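Local coordinates for protein probable endonuclease 4 (Thermotoga maritima, PDB 4HNO) that probably cleaves the phosphodiester backbone of damaged DNA at apurinic or apyrimidinic sites, using a cluster of bound metal ions, as a base excision repair endonuclease, at residues Glu234-Ser238 and Glu273-Val278; Ile64-Asn68 and Leu104-Tyr108; Asn38-Trp42 and Gly74-Asn78. Numbering follows the deposited sequence.

Contact 1. Residues Glu234-Ser238 and Glu273-Val278; sequences ERIGS and EDIKKV
Arg235 pairs with two consecutive acids of helix 268-284. Its NH2 forms salt bridges with Glu273 OE1 (2.7 Å) and Asp274 OD1 (3.2 Å), and Arg235 NE donates to Asp274 OD1 at 3.2 Å; both acids lie near the guanidinium plane. Asp274 (m) turns OD2 to the backbone, accepting from Ile236 N at 3.1 Å and from Thr264. Water 2 bridges Asp274 OD1 (2.6 Å) and Ile236 O (2.9 Å). The segment 234-238, just beyond the metal-binding His233, thus docks on the last helix of the TIM barrel. Its type II turn, Arg235 to Ser238, closes with Ser238 N to Arg235 O at 2.9 Å. At Gly237 (phi 91°) a CB would jam against the carbonyl of Ile236 and clash with Lys277 CE. Lys277 CG lies 3.5 Å from Ile236 O, its amine pairing with Glu243. Ile236 is opposite Asp274, CA atoms 5.8 Å apart. Branched Ile236 fills the buried side, its CG2 4.2 Å from Val278 CG2, beside Leu219, Leu262 and Phe246.

Contact 2. Residues Ile64-Asn68 and Leu104-Tyr108; sequences IDWEN and LGIRY
Both carboxylate oxygens of Glu67 are taken up by segment 104-108: Tyr108 OH donates to Glu67 OE1 at 2.6 Å, and Arg107 NH1 forms a salt bridge with Glu67 OE2 at 2.8 Å. A folded m, m glutamate reaches both, while Arg107, with chi2 and chi3 both t, is extended enough to lay a guanidinium face against Trp66 CB, with its CZ 3.4 Å away. The backbones run with Trp66 opposite Ile106 (CA atoms 7.0 Å apart) and Glu67 opposite Arg107 (7.2 Å), too far for backbone bonds; water 4 fills the gap, donating to Trp66 O (2.7 Å) and accepting from Arg107 N (2.8 Å). Asp65 starts an Asx turn, its OD2 accepting from Glu67 N at 2.9 Å, and Asn68 N returns to Asp65 O at 2.9 Å. These are neighbouring helix-to-strand turns of the TIM barrel, leading into parallel strands 69-72 and 108-115, at the end away from the metals. Gly105 leaves helix 84-104 with phi 91°, where a side chain would be jammed against the preceding carbonyl and crowd Trp66 CZ3. The broad indole (chi1 m, chi2 91°) covers this helix end: Trp66 CE3 lies 3.3 Å from Gly105 O, and Trp66 CH2 3.3 Å from Leu104 O, a buried carbonyl without a hydrogen-bond partner. Ile106 CD1 approaches Trp66 CZ3 at 4.4 Å, beside Phe55, Ala69 and Cys71.

Contact 3. Residues Asn38-Trp42 and Gly74-Asn78; sequences NARSW and GYLIN
Leu76 (m, t) points toward segment 38-42 and is the most covered residue here, in a contact without direct hydrogen bonds. Its CB sits over the face of the Trp42 six-membered ring as a CH-pi contact, 4.3 Å from the centroid and 28° off the normal, while Leu76 CD1 reaches Ser41 O at 3.6 Å and Arg40 O at 4.0 Å. Trp42 (chi1 m, chi2 114°) starts sideways but swings its indole inward, Trp42 CH2 lying 3.4 Å from Leu76 O; Ile77 CA, 4.4 Å from Trp42 CZ3, meets the ring edge. Tyr75 adopts p, its CE2 4.2 Å from Ala39 O, which lies near the ring plane. A type I turn from Gly74 to Ile77 places Tyr75 and Leu76, with Ser41 nearest Leu76 (CA atoms 7.5 Å apart). The loops leave strands 31-34 and 69-72 at the metal-bearing mouth, where loops probably face DNA, as in the E. coli relative. Helix 84-104 flanks them, Trp42 touching Lys89 and Ser90, Ile77 touching Leu93 and Glu97.

How the contacts relate
Contacts 2 and 3 join the same neighbouring barrel units at opposite ends: contact 2 pairs the turns entering strands 69-72 and 108-115, contact 3 the loops leaving strands 31-34 and 69-72. Their segments alternate along the chain, with centres 22 Å apart. Contact 1 comes later in sequence, its centre 24 Å from that of contact 2 and 29 Å from that of contact 3, and ties a loop to the closing helix. Contacts 1 and 2 are partly buried and combine salt bridges and water bridges with apolar packing; contact 3, at the surface, relies on van der Waals and CH-pi contacts. Positive-phi glycines serve contacts 1 and 2, beside a lysine and a tryptophan respectively.

Contact 1. Residues Glu234-Ser238 and Glu273-Val278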
loop_
_atom_site.group_PDB
_atom_site.type_symbol
_atom_site.label_atom_id
_atom_site.label_comp_id
_atom_site.label_asym_id
_atom_site.label_seq_id
_atom_site.Cartn_x
_atom_site.Cartn_y
_atom_site.Cartn_z
ATOM N N GLU A 234 -3.294 10.846 -9.616
ATOM C CA GLU A 234 -2.903 12.188 -10.009
ATOM C C GLU A 234 -1.978 12.761 -8.931
ATOM O O GLU A 234 -2.034 12.390 -7.754
ATOM C CB GLU A 234 -4.160 13.061 -10.221
ATOM C CG GLU A 234 -3.916 14.513 -10.645
ATOM C CD GLU A 234 -3.129 14.618 -11.930
ATOM O OE1 GLU A 234 -3.757 14.903 -12.965
ATOM O OE2 GLU A 234 -1.888 14.415 -11.903
ATOM N N ARG A 235 -1.136 13.687 -9.378
ATOM C CA ARG A 235 -0.240 14.436 -8.512
ATOM C C ARG A 235 -1.007 15.173 -7.422
ATOM O O ARG A 235 -2.106 15.670 -7.648
ATOM C CB ARG A 235 0.556 15.433 -9.362
ATOM C CG ARG A 235 1.302 14.694 -10.474
ATOM C CD ARG A 235 2.456 15.407 -11.064
ATOM N NE ARG A 235 3.395 15.822 -10.046
ATOM C CZ ARG A 235 4.376 16.664 -10.299
ATOM N NH1 ARG A 235 4.542 17.138 -11.527
ATOM N NH2 ARG A 235 5.178 17.031 -9.331
ATOM N N ILE A 236 -0.413 15.253 -6.239
ATOM C CA ILE A 236 -1.081 15.862 -5.095
ATOM C C ILE A 236 -1.471 17.291 -5.417
ATOM O O ILE A 236 -0.627 18.123 -5.772
ATOM C CB ILE A 236 -0.164 15.860 -3.853
ATOM C CG1 ILE A 236 0.273 14.429 -3.477
ATOM C CG2 ILE A 236 -0.852 16.560 -2.686
ATOM C CD1 ILE A 236 -0.854 13.490 -3.239
ATOM N N GLY A 237 -2.760 17.582 -5.271
ATOM C CA GLY A 237 -3.268 18.922 -5.501
ATOM C C GLY A 237 -3.726 19.186 -6.919
ATOM O O GLY A 237 -4.320 20.219 -7.182
ATOM N N SER A 238 -3.459 18.258 -7.830
ATOM C CA SER A 238 -3.802 18.450 -9.227
ATOM C C SER A 238 -5.061 17.724 -9.652
ATOM O O SER A 238 -5.453 17.823 -10.812
ATOM C CB SER A 238 -2.646 18.040 -10.122
ATOM O OG SER A 238 -1.589 18.952 -9.951
ATOM N N GLU A 273 8.624 16.938 -5.604
ATOM C CA GLU A 273 7.720 18.066 -5.727
ATOM C C GLU A 273 6.427 17.813 -4.958
ATOM O O GLU A 273 5.894 18.732 -4.327
ATOM C CB GLU A 273 7.421 18.356 -7.200
ATOM C CG GLU A 273 8.578 18.966 -7.963
ATOM C CD GLU A 273 8.280 19.127 -9.445
ATOM O OE1 GLU A 273 7.161 18.777 -9.885
ATOM O OE2 GLU A 273 9.171 19.607 -10.176
ATOM N N ASP A 274 5.910 16.588 -5.025
ATOM C CA ASP A 274 4.682 16.268 -4.317
ATOM C C ASP A 274 4.881 16.347 -2.804
ATOM O O ASP A 274 3.974 16.780 -2.094
ATOM C CB ASP A 274 4.111 14.906 -4.743
ATOM C CG ASP A 274 3.288 14.985 -6.062
ATOM O OD1 ASP A 274 3.476 15.988 -6.805
ATOM O OD2 ASP A 274 2.492 14.041 -6.352
ATOM N N ILE A 275 6.048 15.934 -2.297
ATOM C CA ILE A 275 6.304 16.043 -0.875
ATOM C C ILE A 275 6.326 17.519 -0.480
ATOM O O ILE A 275 5.732 17.909 0.524
ATOM C CB ILE A 275 7.617 15.322 -0.483
ATOM C CG1 ILE A 275 7.413 13.809 -0.633
ATOM C CG2 ILE A 275 8.016 15.666 0.936
ATOM C CD1 ILE A 275 8.644 12.981 -0.303
ATOM N N LYS A 276 6.981 18.357 -1.274
ATOM C CA LYS A 276 6.959 19.789 -1.007
ATOM C C LYS A 276 5.528 20.312 -1.016
ATOM O O LYS A 276 5.181 21.143 -0.186
ATOM C CB LYS A 276 7.797 20.524 -2.039
ATOM C CG LYS A 276 9.289 20.390 -1.811
ATOM C CD LYS A 276 10.092 21.154 -2.855
ATOM C CE LYS A 276 11.585 20.901 -2.706
ATOM N NZ LYS A 276 11.952 19.489 -3.019
ATOM N N LYS A 277 4.706 19.848 -1.958
ATOM C CA LYS A 277 3.307 20.270 -2.027
ATOM C C LYS A 277 2.546 19.884 -0.758
ATOM O O LYS A 277 1.741 20.662 -0.260
ATOM C CB LYS A 277 2.643 19.668 -3.266
ATOM C CG LYS A 277 1.185 20.045 -3.470
ATOM C CD LYS A 277 1.024 21.529 -3.717
ATOM C CE LYS A 277 -0.263 21.822 -4.464
ATOM N NZ LYS A 277 -0.352 23.257 -4.840
ATOM N N VAL A 278 2.768 18.677 -0.248
ATOM C CA VAL A 278 2.122 18.272 0.990
ATOM C C VAL A 278 2.442 19.254 2.114
ATOM O O VAL A 278 1.550 19.703 2.833
ATOM C CB VAL A 278 2.517 16.835 1.374
ATOM C CG1 VAL A 278 2.084 16.509 2.792
ATOM C CG2 VAL A 278 1.910 15.862 0.365
HETATM O O HOH W 1 6.529 18.170 -12.792
HETATM O O HOH W 2 2.143 18.189 -6.573
HETATM O O HOH W 3 -2.145 22.462 -6.878
#

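Contact 2. Residues Ile64-Asn68 and Leu104-Tyr108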
loop_
_atom_site.group_PDB
_atom_site.type_symbol
_atom_site.label_atom_id
_atom_site.label_comp_id
_atom_site.label_asym_id
_atom_site.label_seq_id
_atom_site.Cartn_x
_atom_site.Cartn_y
_atom_site.Cartn_z
ATOM N N ILE A 64 16.519 5.329 8.632
ATOM C CA ILE A 64 15.139 5.068 8.246
ATOM C C ILE A 64 14.471 4.133 9.247
ATOM O O ILE A 64 14.983 3.071 9.542
ATOM C CB ILE A 64 15.060 4.424 6.858
ATOM C CG1 ILE A 64 15.833 5.232 5.824
ATOM C CG2 ILE A 64 13.612 4.237 6.440
ATOM C CD1 ILE A 64 15.323 6.601 5.614
ATOM N N ASP A 65 13.305 4.531 9.731
ATOM C CA ASP A 65 12.520 3.729 10.648
ATOM C C ASP A 65 11.958 2.524 9.876
ATOM O O ASP A 65 11.282 2.690 8.858
ATOM C CB ASP A 65 11.398 4.624 11.181
ATOM C CG ASP A 65 10.582 4.006 12.306
ATOM O OD1 ASP A 65 9.987 4.786 13.084
ATOM O OD2 ASP A 65 10.457 2.771 12.393
ATOM N N TRP A 66 12.249 1.322 10.353
ATOM C CA TRP A 66 11.765 0.115 9.686
ATOM C C TRP A 66 10.236 -0.018 9.692
ATOM O O TRP A 66 9.693 -0.791 8.922
ATOM C CB TRP A 66 12.415 -1.110 10.308
ATOM C CG TRP A 66 13.862 -1.237 9.939
ATOM C CD1 TRP A 66 14.936 -0.744 10.618
ATOM C CD2 TRP A 66 14.391 -1.893 8.788
ATOM N NE1 TRP A 66 16.100 -1.049 9.959
ATOM C CE2 TRP A 66 15.793 -1.778 8.844
ATOM C CE3 TRP A 66 13.818 -2.601 7.731
ATOM C CZ2 TRP A 66 16.624 -2.328 7.877
ATOM C CZ3 TRP A 66 14.646 -3.148 6.772
ATOM C CH2 TRP A 66 16.032 -3.025 6.863
ATOM N N GLU A 67 9.533 0.748 10.530
ATOM C CA GLU A 67 8.068 0.763 10.463
ATOM C C GLU A 67 7.546 1.607 9.322
ATOM O O GLU A 67 6.353 1.660 9.103
ATOM C CB GLU A 67 7.473 1.269 11.767
ATOM C CG GLU A 67 7.565 0.262 12.869
ATOM C CD GLU A 67 6.815 -1.003 12.540
ATOM O OE1 GLU A 67 5.592 -0.919 12.271
ATOM O OE2 GLU A 67 7.456 -2.076 12.510
ATOM N N ASN A 68 8.450 2.255 8.600
ATOM C CA ASN A 68 8.098 3.153 7.517
ATOM C C ASN A 68 8.558 2.647 6.148
ATOM O O ASN A 68 8.549 3.424 5.193
ATOM C CB ASN A 68 8.714 4.542 7.732
ATOM C CG ASN A 68 8.273 5.226 9.033
ATOM O OD1 ASN A 68 7.466 4.731 9.836
ATOM N ND2 ASN A 68 8.837 6.404 9.237
ATOM N N LEU A 104 15.557 -8.890 3.301
ATOM C CA LEU A 104 15.864 -7.468 3.381
ATOM C C LEU A 104 15.618 -6.855 4.760
ATOM O O LEU A 104 16.139 -5.777 5.039
ATOM C CB LEU A 104 15.042 -6.689 2.351
ATOM C CG LEU A 104 15.360 -6.965 0.890
ATOM C CD1 LEU A 104 14.370 -6.232 -0.004
ATOM C CD2 LEU A 104 16.794 -6.590 0.530
ATOM N N GLY A 105 14.801 -7.510 5.575
ATOM C CA GLY A 105 14.347 -6.964 6.830
ATOM C C GLY A 105 13.031 -6.179 6.741
ATOM O O GLY A 105 12.568 -5.650 7.739
ATOM N N ILE A 106 12.444 -6.104 5.563
ATOM C CA ILE A 106 11.186 -5.389 5.386
ATOM C C ILE A 106 10.075 -6.155 6.108
ATOM O O ILE A 106 9.952 -7.376 6.000
ATOM C CB ILE A 106 10.887 -5.214 3.880
ATOM C CG1 ILE A 106 11.903 -4.291 3.209
ATOM C CG2 ILE A 106 9.471 -4.747 3.642
ATOM C CD1 ILE A 106 11.715 -2.843 3.505
ATOM N N ARG A 107 9.256 -5.390 6.812
ATOM C CA ARG A 107 8.285 -5.932 7.731
ATOM C C ARG A 107 6.882 -6.125 7.137
ATOM O O ARG A 107 6.055 -6.808 7.723
ATOM C CB ARG A 107 8.214 -5.001 8.940
ATOM C CG ARG A 107 9.510 -4.973 9.712
ATOM C CD ARG A 107 9.453 -4.028 10.890
ATOM N NE ARG A 107 10.748 -4.038 11.571
ATOM C CZ ARG A 107 11.072 -3.237 12.573
ATOM N NH1 ARG A 107 10.203 -2.345 13.018
ATOM N NH2 ARG A 107 12.276 -3.309 13.118
ATOM N N TYR A 108 6.640 -5.492 5.999
ATOM C CA TYR A 108 5.288 -5.358 5.441
ATOM C C TYR A 108 5.320 -5.617 3.940
ATOM O O TYR A 108 6.149 -5.059 3.222
ATOM C CB TYR A 108 4.772 -3.942 5.642
ATOM C CG TYR A 108 4.602 -3.556 7.070
ATOM C CD1 TYR A 108 5.387 -2.596 7.664
ATOM C CD2 TYR A 108 3.626 -4.175 7.823
ATOM C CE1 TYR A 108 5.212 -2.271 9.006
ATOM C CE2 TYR A 108 3.448 -3.868 9.149
ATOM C CZ TYR A 108 4.238 -2.915 9.741
ATOM O OH TYR A 108 4.024 -2.642 11.077
HETATM O O HOH W 4 9.952 -2.646 6.949
#

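Contact 3. Residues Asn38-Trp42 and Gly74-Asn78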
loop_
_atom_site.group_PDB
_atom_site.type_symbol
_atom_site.label_atom_id
_atom_site.label_comp_id
_atom_site.label_asym_id
_atom_site.label_seq_id
_atom_site.Cartn_x
_atom_site.Cartn_y
_atom_site.Cartn_z
ATOM N N ASN A 38 11.824 -7.373 -9.969
ATOM C CA ASN A 38 11.342 -6.898 -11.257
ATOM C C ASN A 38 10.973 -8.070 -12.162
ATOM O O ASN A 38 11.157 -8.011 -13.382
ATOM C CB ASN A 38 12.412 -6.042 -11.922
ATOM C CG ASN A 38 13.517 -6.874 -12.540
ATOM O OD1 ASN A 38 14.117 -7.723 -11.876
ATOM N ND2 ASN A 38 13.768 -6.659 -13.829
ATOM N N ALA A 39 10.469 -9.142 -11.576
ATOM C CA ALA A 39 10.114 -10.319 -12.364
ATOM C C ALA A 39 8.963 -10.042 -13.337
ATOM O O ALA A 39 8.022 -9.331 -13.019
ATOM C CB ALA A 39 9.766 -11.476 -11.439
ATOM N N ARG A 40 9.023 -10.638 -14.518
ATOM C CA ARG A 40 7.938 -10.494 -15.476
ATOM C C ARG A 40 7.105 -11.737 -15.548
ATOM O O ARG A 40 6.206 -11.828 -16.383
ATOM C CB ARG A 40 8.490 -10.170 -16.841
ATOM C CG ARG A 40 8.807 -8.722 -16.953
ATOM C CD ARG A 40 9.957 -8.530 -17.872
ATOM N NE ARG A 40 9.590 -8.733 -19.266
ATOM C CZ ARG A 40 10.419 -8.501 -20.276
ATOM N NH1 ARG A 40 11.658 -8.093 -20.032
ATOM N NH2 ARG A 40 10.015 -8.662 -21.533
ATOM N N SER A 41 7.416 -12.713 -14.719
ATOM C CA SER A 41 6.625 -13.936 -14.703
ATOM C C SER A 41 6.605 -14.462 -13.264
ATOM O O SER A 41 6.690 -13.687 -12.303
ATOM C CB SER A 41 7.129 -14.965 -15.750
ATOM O OG SER A 41 6.309 -16.144 -15.852
ATOM N N TRP A 42 6.458 -15.766 -13.141
ATOM C CA TRP A 42 6.051 -16.350 -11.895
ATOM C C TRP A 42 7.196 -16.725 -10.957
ATOM O O TRP A 42 6.936 -17.228 -9.874
ATOM C CB TRP A 42 5.189 -17.557 -12.204
ATOM C CG TRP A 42 3.881 -17.203 -12.824
ATOM C CD1 TRP A 42 3.456 -17.502 -14.082
ATOM C CD2 TRP A 42 2.821 -16.491 -12.194
ATOM N NE1 TRP A 42 2.193 -17.036 -14.262
ATOM C CE2 TRP A 42 1.775 -16.415 -13.115
ATOM C CE3 TRP A 42 2.647 -15.934 -10.921
ATOM C CZ2 TRP A 42 0.570 -15.783 -12.822
ATOM C CZ3 TRP A 42 1.458 -15.316 -10.634
ATOM C CH2 TRP A 42 0.427 -15.252 -11.576
ATOM N N GLY A 74 3.824 -7.889 -6.449
ATOM C CA GLY A 74 3.785 -7.764 -7.887
ATOM C C GLY A 74 2.403 -7.841 -8.485
ATOM O O GLY A 74 1.496 -8.509 -7.979
ATOM N N TYR A 75 2.341 -7.204 -9.654
ATOM C CA TYR A 75 1.141 -7.008 -10.462
ATOM C C TYR A 75 0.419 -8.282 -10.933
ATOM O O TYR A 75 -0.770 -8.249 -11.238
ATOM C CB TYR A 75 1.482 -6.066 -11.645
ATOM C CG TYR A 75 2.301 -6.590 -12.828
ATOM C CD1 TYR A 75 1.729 -6.649 -14.094
ATOM C CD2 TYR A 75 3.653 -6.946 -12.712
ATOM C CE1 TYR A 75 2.446 -7.081 -15.200
ATOM C CE2 TYR A 75 4.383 -7.386 -13.827
ATOM C CZ TYR A 75 3.768 -7.451 -15.061
ATOM O OH TYR A 75 4.478 -7.875 -16.165
ATOM N N LEU A 76 1.140 -9.392 -10.965
ATOM C CA LEU A 76 0.634 -10.689 -11.476
ATOM C C LEU A 76 -0.156 -11.494 -10.456
ATOM O O LEU A 76 -1.002 -12.300 -10.815
ATOM C CB LEU A 76 1.811 -11.589 -11.915
ATOM C CG LEU A 76 2.807 -11.105 -12.950
ATOM C CD1 LEU A 76 3.585 -12.305 -13.459
ATOM C CD2 LEU A 76 2.093 -10.378 -14.052
ATOM N N ILE A 77 0.205 -11.363 -9.192
ATOM C CA ILE A 77 -0.374 -12.213 -8.171
ATOM C C ILE A 77 -1.864 -11.915 -8.028
ATOM O O ILE A 77 -2.271 -10.759 -7.926
ATOM C CB ILE A 77 0.379 -11.993 -6.868
ATOM C CG1 ILE A 77 1.784 -12.608 -6.974
ATOM C CG2 ILE A 77 -0.396 -12.523 -5.658
ATOM C CD1 ILE A 77 2.730 -12.105 -5.917
ATOM N N ASN A 78 -2.667 -12.964 -8.052
ATOM C CA ASN A 78 -4.110 -12.820 -7.933
ATOM C C ASN A 78 -4.674 -14.019 -7.194
ATOM O O ASN A 78 -5.043 -15.029 -7.789
ATOM C CB ASN A 78 -4.760 -12.680 -9.297
ATOM C CG ASN A 78 -6.246 -12.499 -9.181
ATOM O OD1 ASN A 78 -6.779 -12.345 -8.080
ATOM N ND2 ASN A 78 -6.949 -12.551 -10.307
#